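Local coordinates for protein putative acetyltransferase (Streptococcus mutans, PDB 4E2A) that probably transfers an acyl group, most likely acetyl from acetyl-coenzyme A, to an acceptor substrate, at residues K86-F98 / G107-E119. Sequence-based numbering, arbitrary orientation.
Sequences KLELDDKESETYF and GFLKVNWGSSQTE
Glu93 OE1 is gripped twice by Ser115: the hydroxyl OG meets it nearly along the C-O axis at 2.7 Å, while the backbone N comes from above the carboxylate plane. One residue further, Ser116 OG donates to the syn lone pair of Asp91 OD2 at 2.6 Å. Asp91 OD1 meanwhile accepts from Glu93 N, an Asx turn that shapes the bend after helix 82-90. The indole of Trp113, its CG wedged between backbone N and carbonyl carbon (chi1 63°), lies over the Glu93 backbone, whose CA makes a CH-pi contact 4.0 Å from the centroid of the five-membered ring. The far edge of the indole, at CH2, meets Glu95 CD in the ring plane, the carboxylate turned 86° to it; Tyr97 OH steadies that carboxylate by donating to OE1. Val111 O takes two donors from opposite faces of its plane, Ser94 OG at 3.0 Å and Glu95 N at 2.9 Å. A water bridges Lys110 NZ and Glu88 OE2; Lys110 NZ also bonds Gln129, and Glu88 OE1 forms a salt bridge with Arg130. Beside this helix end, strands 94-101 and 104-113 form an antiparallel hairpin of the GNAT sheet, between strands 38-42 and 125-133, with Tyr97 and Leu109 packed on helix 142-157 and Phe98 and Phe108 on helix 48-63.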
loop_
_atom_site.group_PDB
_atom_site.type_symbol
_atom_site.label_atom_id
_atom_site.label_comp_id
_atom_site.label_asym_id
_atom_site.label_seq_id
_atom_site.Cartn_x
_atom_site.Cartn_y
_atom_site.Cartn_z
ATOM N N LYS B 86 -10.519 -17.984 5.505
ATOM C CA LYS B 86 -11.929 -18.377 5.558
ATOM C C LYS B 86 -12.857 -17.316 4.951
ATOM O O LYS B 86 -13.749 -17.645 4.156
ATOM C CB LYS B 86 -12.356 -18.707 6.990
ATOM C CG LYS B 86 -13.850 -19.036 7.138
ATOM C CD LYS B 86 -14.222 -20.384 6.521
ATOM C CE LYS B 86 -15.734 -20.653 6.706
ATOM N NZ LYS B 86 -16.278 -21.713 5.799
ATOM N N LEU B 87 -12.664 -16.049 5.330
ATOM C CA LEU B 87 -13.452 -14.947 4.765
ATOM C C LEU B 87 -13.287 -14.846 3.255
ATOM O O LEU B 87 -14.229 -14.533 2.538
ATOM C CB LEU B 87 -13.052 -13.611 5.381
ATOM C CG LEU B 87 -13.390 -13.391 6.857
ATOM C CD1 LEU B 87 -12.706 -12.131 7.381
ATOM C CD2 LEU B 87 -14.903 -13.308 7.063
ATOM N N GLU B 88 -12.082 -15.080 2.781
ATOM C CA GLU B 88 -11.787 -15.106 1.372
ATOM C C GLU B 88 -12.541 -16.227 0.668
ATOM O O GLU B 88 -13.073 -16.018 -0.340
ATOM C CB GLU B 88 -10.268 -15.155 1.125
ATOM C CG GLU B 88 -9.542 -13.899 1.578
ATOM C CD GLU B 88 -8.070 -13.859 1.229
ATOM O OE1 GLU B 88 -7.586 -14.821 0.662
ATOM O OE2 GLU B 88 -7.430 -12.863 1.504
ATOM N N LEU B 89 -12.611 -17.395 1.264
ATOM C CA LEU B 89 -13.279 -18.505 0.645
ATOM C C LEU B 89 -14.796 -18.342 0.621
ATOM O O LEU B 89 -15.450 -18.894 -0.199
ATOM C CB LEU B 89 -12.940 -19.794 1.366
ATOM C CG LEU B 89 -11.716 -20.623 0.973
ATOM C CD1 LEU B 89 -11.628 -21.903 1.682
ATOM C CD2 LEU B 89 -11.470 -20.768 -0.488
ATOM N N ASP B 90 -15.308 -17.577 1.560
ATOM C CA ASP B 90 -16.721 -17.357 1.709
ATOM C C ASP B 90 -17.162 -16.131 0.914
ATOM O O ASP B 90 -18.295 -15.949 0.684
ATOM C CB ASP B 90 -17.102 -17.217 3.196
ATOM C CG ASP B 90 -17.202 -18.569 3.936
ATOM O OD1 ASP B 90 -17.181 -19.607 3.336
ATOM O OD2 ASP B 90 -17.319 -18.553 5.134
ATOM N N ASP B 91 -16.227 -15.321 0.476
ATOM C CA ASP B 91 -16.505 -14.080 -0.251
ATOM C C ASP B 91 -17.201 -14.362 -1.602
ATOM O O ASP B 91 -16.684 -15.095 -2.444
ATOM C CB ASP B 91 -15.176 -13.331 -0.441
ATOM C CG ASP B 91 -15.327 -11.998 -1.149
ATOM O OD1 ASP B 91 -16.340 -11.789 -1.843
ATOM O OD2 ASP B 91 -14.404 -11.155 -1.020
ATOM N N LYS B 92 -18.375 -13.774 -1.805
ATOM C CA LYS B 92 -19.151 -14.024 -3.020
ATOM C C LYS B 92 -18.567 -13.355 -4.265
ATOM O O LYS B 92 -18.893 -13.725 -5.385
ATOM C CB LYS B 92 -20.587 -13.530 -2.833
ATOM C CG LYS B 92 -21.204 -13.877 -1.484
ATOM C CD LYS B 92 -21.478 -15.373 -1.351
ATOM C CE LYS B 92 -22.725 -15.786 -2.131
ATOM N NZ LYS B 92 -23.239 -17.117 -1.693
ATOM N N GLU B 93 -17.722 -12.350 -4.071
ATOM C CA GLU B 93 -17.163 -11.632 -5.210
ATOM C C GLU B 93 -15.693 -11.974 -5.442
ATOM O O GLU B 93 -14.921 -11.150 -5.932
ATOM C CB GLU B 93 -17.364 -10.127 -5.034
ATOM C CG GLU B 93 -18.850 -9.711 -5.110
ATOM C CD GLU B 93 -19.056 -8.204 -5.128
ATOM O OE1 GLU B 93 -18.619 -7.523 -4.170
ATOM O OE2 GLU B 93 -19.661 -7.710 -6.104
ATOM N N SER B 94 -15.305 -13.187 -5.050
ATOM C CA SER B 94 -13.932 -13.644 -5.250
ATOM C C SER B 94 -13.905 -15.156 -5.420
ATOM O O SER B 94 -14.753 -15.862 -4.884
ATOM C CB SER B 94 -13.065 -13.240 -4.045
ATOM O OG SER B 94 -11.747 -13.755 -4.166
ATOM N N GLU B 95 -12.937 -15.669 -6.164
ATOM C CA GLU B 95 -12.764 -17.111 -6.160
ATOM C C GLU B 95 -11.323 -17.510 -5.966
ATOM O O GLU B 95 -10.409 -16.829 -6.435
ATOM C CB GLU B 95 -13.374 -17.752 -7.395
ATOM C CG GLU B 95 -14.906 -17.780 -7.336
ATOM C CD GLU B 95 -15.547 -18.033 -8.685
ATOM O OE1 GLU B 95 -14.810 -18.022 -9.689
ATOM O OE2 GLU B 95 -16.783 -18.240 -8.735
ATOM N N THR B 96 -11.122 -18.591 -5.221
ATOM C CA THR B 96 -9.792 -19.167 -5.107
ATOM C C THR B 96 -9.773 -20.589 -5.686
ATOM O O THR B 96 -10.628 -21.427 -5.344
ATOM C CB THR B 96 -9.301 -19.185 -3.647
ATOM O OG1 THR B 96 -9.307 -17.855 -3.118
ATOM C CG2 THR B 96 -7.880 -19.744 -3.550
ATOM N N TYR B 97 -8.773 -20.852 -6.526
ATOM C CA TYR B 97 -8.629 -22.145 -7.205
ATOM C C TYR B 97 -7.315 -22.838 -6.841
ATOM O O TYR B 97 -6.302 -22.174 -6.594
ATOM C CB TYR B 97 -8.662 -21.964 -8.730
ATOM C CG TYR B 97 -9.970 -21.425 -9.267
ATOM C CD1 TYR B 97 -10.977 -22.288 -9.672
ATOM C CD2 TYR B 97 -10.192 -20.050 -9.368
ATOM C CE1 TYR B 97 -12.162 -21.818 -10.148
ATOM C CE2 TYR B 97 -11.397 -19.558 -9.845
ATOM C CZ TYR B 97 -12.374 -20.458 -10.237
ATOM O OH TYR B 97 -13.577 -20.021 -10.719
ATOM N N PHE B 98 -7.345 -24.175 -6.818
ATOM C CA PHE B 98 -6.138 -24.989 -6.832
ATOM C C PHE B 98 -5.905 -25.455 -8.262
ATOM O O PHE B 98 -6.860 -25.697 -9.023
ATOM C CB PHE B 98 -6.285 -26.265 -5.982
ATOM C CG PHE B 98 -6.143 -26.060 -4.487
ATOM C CD1 PHE B 98 -5.273 -25.130 -3.969
ATOM C CD2 PHE B 98 -6.890 -26.823 -3.606
ATOM C CE1 PHE B 98 -5.145 -24.957 -2.587
ATOM C CE2 PHE B 98 -6.783 -26.648 -2.224
ATOM C CZ PHE B 98 -5.904 -25.713 -1.718
ATOM N N GLY B 107 -0.456 -25.516 -6.877
ATOM C CA GLY B 107 -0.463 -24.070 -6.885
ATOM C C GLY B 107 -1.867 -23.521 -6.705
ATOM O O GLY B 107 -2.831 -24.281 -6.571
ATOM N N PHE B 108 -1.981 -22.197 -6.684
ATOM C CA PHE B 108 -3.275 -21.568 -6.440
ATOM C C PHE B 108 -3.436 -20.214 -7.123
ATOM O O PHE B 108 -2.458 -19.568 -7.532
ATOM C CB PHE B 108 -3.577 -21.513 -4.933
ATOM C CG PHE B 108 -2.796 -20.464 -4.196
ATOM C CD1 PHE B 108 -3.345 -19.201 -3.977
ATOM C CD2 PHE B 108 -1.513 -20.728 -3.743
ATOM C CE1 PHE B 108 -2.628 -18.221 -3.305
ATOM C CE2 PHE B 108 -0.773 -19.747 -3.062
ATOM C CZ PHE B 108 -1.329 -18.494 -2.849
ATOM N N LEU B 109 -4.697 -19.792 -7.231
ATOM C CA LEU B 109 -5.077 -18.664 -8.043
ATOM C C LEU B 109 -6.183 -17.911 -7.303
ATOM O O LEU B 109 -7.160 -18.524 -6.891
ATOM C CB LEU B 109 -5.591 -19.144 -9.419
ATOM C CG LEU B 109 -6.450 -18.119 -10.173
ATOM C CD1 LEU B 109 -5.609 -16.918 -10.612
ATOM C CD2 LEU B 109 -7.249 -18.751 -11.363
ATOM N N LYS B 110 -6.022 -16.603 -7.092
ATOM C CA LYS B 110 -7.156 -15.844 -6.534
ATOM C C LYS B 110 -7.616 -14.755 -7.485
ATOM O O LYS B 110 -6.802 -13.948 -7.969
ATOM C CB LYS B 110 -6.852 -15.271 -5.134
ATOM C CG LYS B 110 -8.006 -14.471 -4.501
ATOM C CD LYS B 110 -7.609 -13.919 -3.116
ATOM C CE LYS B 110 -8.830 -13.348 -2.370
ATOM N NZ LYS B 110 -9.112 -11.899 -2.663
ATOM N N VAL B 111 -8.920 -14.738 -7.766
ATOM C CA VAL B 111 -9.501 -13.699 -8.632
ATOM C C VAL B 111 -10.603 -12.889 -7.926
ATOM O O VAL B 111 -11.280 -13.404 -7.060
ATOM C CB VAL B 111 -10.008 -14.283 -9.981
ATOM C CG1 VAL B 111 -8.800 -14.757 -10.824
ATOM C CG2 VAL B 111 -10.976 -15.415 -9.739
ATOM N N ASN B 112 -10.748 -11.612 -8.278
ATOM C CA ASN B 112 -11.731 -10.746 -7.639
ATOM C C ASN B 112 -12.575 -9.961 -8.636
ATOM O O ASN B 112 -12.124 -9.651 -9.741
ATOM C CB ASN B 112 -11.067 -9.710 -6.721
ATOM C CG ASN B 112 -10.036 -10.299 -5.785
ATOM O OD1 ASN B 112 -8.942 -9.751 -5.649
ATOM N ND2 ASN B 112 -10.385 -11.376 -5.106
ATOM N N TRP B 113 -13.793 -9.622 -8.227
ATOM C CA TRP B 113 -14.599 -8.642 -8.943
ATOM C C TRP B 113 -15.506 -7.897 -7.948
ATOM O O TRP B 113 -15.491 -8.208 -6.754
ATOM C CB TRP B 113 -15.409 -9.305 -10.055
ATOM C CG TRP B 113 -16.420 -10.300 -9.577
ATOM C CD1 TRP B 113 -17.743 -10.062 -9.324
ATOM C CD2 TRP B 113 -16.204 -11.693 -9.319
ATOM N NE1 TRP B 113 -18.363 -11.228 -8.918
ATOM C CE2 TRP B 113 -17.439 -12.243 -8.911
ATOM C CE3 TRP B 113 -15.085 -12.536 -9.389
ATOM C CZ2 TRP B 113 -17.584 -13.588 -8.558
ATOM C CZ3 TRP B 113 -15.233 -13.871 -9.044
ATOM C CH2 TRP B 113 -16.474 -14.383 -8.633
ATOM N N GLY B 114 -16.284 -6.926 -8.427
ATOM C CA GLY B 114 -17.133 -6.132 -7.541
ATOM C C GLY B 114 -16.334 -5.394 -6.480
ATOM O O GLY B 114 -15.257 -4.841 -6.759
ATOM N N SER B 115 -16.853 -5.378 -5.252
ATOM C CA SER B 115 -16.200 -4.653 -4.159
ATOM C C SER B 115 -14.993 -5.413 -3.608
ATOM O O SER B 115 -14.187 -4.856 -2.859
ATOM C CB SER B 115 -17.197 -4.365 -3.024
ATOM O OG SER B 115 -17.675 -5.585 -2.473
ATOM N N SER B 116 -14.857 -6.682 -3.988
ATOM C CA SER B 116 -13.741 -7.493 -3.492
ATOM C C SER B 116 -12.415 -7.229 -4.212
ATOM O O SER B 116 -11.365 -7.746 -3.810
ATOM C CB SER B 116 -14.093 -8.983 -3.543
ATOM O OG SER B 116 -15.158 -9.265 -2.654
ATOM N N GLN B 117 -12.439 -6.428 -5.271
ATOM C CA GLN B 117 -11.185 -6.074 -5.906
ATOM C C GLN B 117 -10.323 -5.322 -4.895
ATOM O O GLN B 117 -10.836 -4.622 -4.015
ATOM C CB GLN B 117 -11.406 -5.233 -7.171
ATOM C CG GLN B 117 -12.307 -5.889 -8.230
ATOM C CD GLN B 117 -12.620 -4.937 -9.380
ATOM O OE1 GLN B 117 -11.772 -4.664 -10.238
ATOM N NE2 GLN B 117 -13.835 -4.423 -9.393
ATOM N N THR B 118 -9.014 -5.474 -5.015
ATOM C CA THR B 118 -8.098 -4.814 -4.091
ATOM C C THR B 118 -8.123 -3.298 -4.257
ATOM O O THR B 118 -7.821 -2.561 -3.317
ATOM C CB THR B 118 -6.652 -5.328 -4.240
ATOM O OG1 THR B 118 -6.148 -5.026 -5.549
ATOM C CG2 THR B 118 -6.588 -6.834 -4.008
ATOM N N GLU B 119 -8.479 -2.844 -5.454
ATOM C CA GLU B 119 -8.565 -1.415 -5.756
ATOM C C GLU B 119 -9.695 -1.171 -6.740
ATOM O O GLU B 119 -9.920 -1.971 -7.643
ATOM C CB GLU B 119 -7.248 -0.900 -6.347
ATOM C CG GLU B 119 -6.091 -0.888 -5.357
ATOM C CD GLU B 119 -4.760 -0.519 -5.993
ATOM O OE1 GLU B 119 -4.608 -0.713 -7.220
ATOM O OE2 GLU B 119 -3.862 -0.037 -5.260
HETATM O O HOH W 1 -6.940 -11.064 -0.719
HETATM O O HOH W 2 -11.506 -11.631 -0.468
#